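Local atomic coordinates of cystatin (Fasciola hepatica, PDB entry 6I1M), a protein that probably inhibits papain-like cysteine proteases, as a secreted, disulfide-bonded and unusual stefin (type 1 cystatin). Residues A[46-49]-A[50-54]. Residues are numbered along the deposited sequence; the frame is centred on the assembly and turned at random.
Sequences QVVA and GTNYK. Unlike the reference sequence in segment 50-54: Thr51 (reference Ile).
Gln46 O accepts a hydrogen bond from Asn52 N of the facing strand at 2.9 Å, and Thr51 CA adds a weaker CA-H...O contact to Gln46 O at 3.4 Å. This is the tip of the first beta hairpin of the cystatin fold, and residues 46-50 spell its QVVAG signature. In cystatins this loop forms part of the wedge that enters the protease active-site cleft, probably also here. Gln46 N returns a bond to Asn52 O at 2.9 Å, which completes the antiparallel hydrogen-bonded pair.

The two side chains of this pair run side by side. Gln46 extends with CG anti to the backbone N, and its OE1 accepts from Asn52 ND2 at 3.2 Å. The N-H...O angle is 175°, but the donor is tilted from the carbonyl plane. The other end of the Gln46 amide, NE2, bonds to Gly2 O in the N-terminal segment, so both ends of the amide are held.

An inverse gamma turn centred on Ala49 reverses the chain; its own bond, Gly50 N to Val48 O, is weak. Val48 N donates to Gly50 O at 2.9 Å from above the carbonyl plane. Gly50 has phi 124° and psi -164°, where a CB would collide with Ala49 O; lacking one, glycine can take this shape. Val47 and Thr51 form the neighbouring non-hydrogen-bonded pair. Thr51 CG2 lies over one face of the Tyr53 ring, offset toward the rim.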
# COMPACT_ATOMS: atom_id res chain seq x y z
N GLN A 46 7.09 6.68 6.77
CA GLN A 46 8.09 7.75 6.66
C GLN A 46 7.35 9.07 6.83
O GLN A 46 6.36 9.35 6.08
CB GLN A 46 8.80 7.64 5.33
CG GLN A 46 9.77 8.79 5.10
CD GLN A 46 10.16 8.87 3.65
OE1 GLN A 46 9.37 8.51 2.77
NE2 GLN A 46 11.35 9.38 3.39
N VAL A 47 7.77 9.88 7.80
CA VAL A 47 7.10 11.18 8.04
C VAL A 47 7.82 12.23 7.19
O VAL A 47 9.03 12.41 7.36
CB VAL A 47 7.05 11.56 9.53
CG1 VAL A 47 6.30 12.88 9.70
CG2 VAL A 47 6.41 10.46 10.37
N VAL A 48 7.08 12.83 6.27
CA VAL A 48 7.49 13.99 5.45
C VAL A 48 6.51 15.14 5.79
O VAL A 48 6.16 15.27 7.00
CB VAL A 48 7.53 13.59 3.96
CG1 VAL A 48 8.76 12.78 3.61
CG2 VAL A 48 6.28 12.84 3.53
N ALA A 49 6.00 15.89 4.82
CA ALA A 49 4.88 16.83 5.05
C ALA A 49 3.57 16.05 4.92
O ALA A 49 2.81 16.27 3.97
CB ALA A 49 4.93 17.99 4.10
N GLY A 50 3.35 15.15 5.87
CA GLY A 50 2.41 14.03 5.75
C GLY A 50 3.12 12.73 6.00
O GLY A 50 4.23 12.73 6.61
N THR A 51 2.51 11.63 5.61
CA THR A 51 3.08 10.28 5.88
C THR A 51 3.04 9.46 4.59
O THR A 51 1.97 9.40 3.93
CB THR A 51 2.36 9.61 7.05
OG1 THR A 51 2.53 10.48 8.17
CG2 THR A 51 2.89 8.23 7.35
N ASN A 52 4.19 8.86 4.28
CA ASN A 52 4.35 7.77 3.30
C ASN A 52 4.16 6.45 4.03
O ASN A 52 4.85 6.20 5.06
CB ASN A 52 5.70 7.84 2.58
CG ASN A 52 5.68 8.79 1.41
OD1 ASN A 52 4.64 9.00 0.81
ND2 ASN A 52 6.84 9.30 1.03
N TYR A 53 3.17 5.68 3.57
CA TYR A 53 2.91 4.29 4.03
C TYR A 53 3.40 3.36 2.94
O TYR A 53 2.78 3.32 1.88
CB TYR A 53 1.43 4.04 4.29
CG TYR A 53 0.85 4.82 5.43
CD1 TYR A 53 0.39 6.11 5.23
CD2 TYR A 53 0.73 4.26 6.69
CE1 TYR A 53 -0.14 6.84 6.28
CE2 TYR A 53 0.19 4.98 7.74
CZ TYR A 53 -0.25 6.27 7.54
OH TYR A 53 -0.83 6.99 8.55
N LYS A 54 4.48 2.64 3.20
CA LYS A 54 4.98 1.58 2.30
C LYS A 54 4.46 0.23 2.78
O LYS A 54 4.91 -0.30 3.85
CB LYS A 54 6.50 1.56 2.25
CG LYS A 54 7.06 0.67 1.15
CD LYS A 54 8.45 0.22 1.48
CE LYS A 54 9.44 1.35 1.47
NZ LYS A 54 10.72 0.92 2.08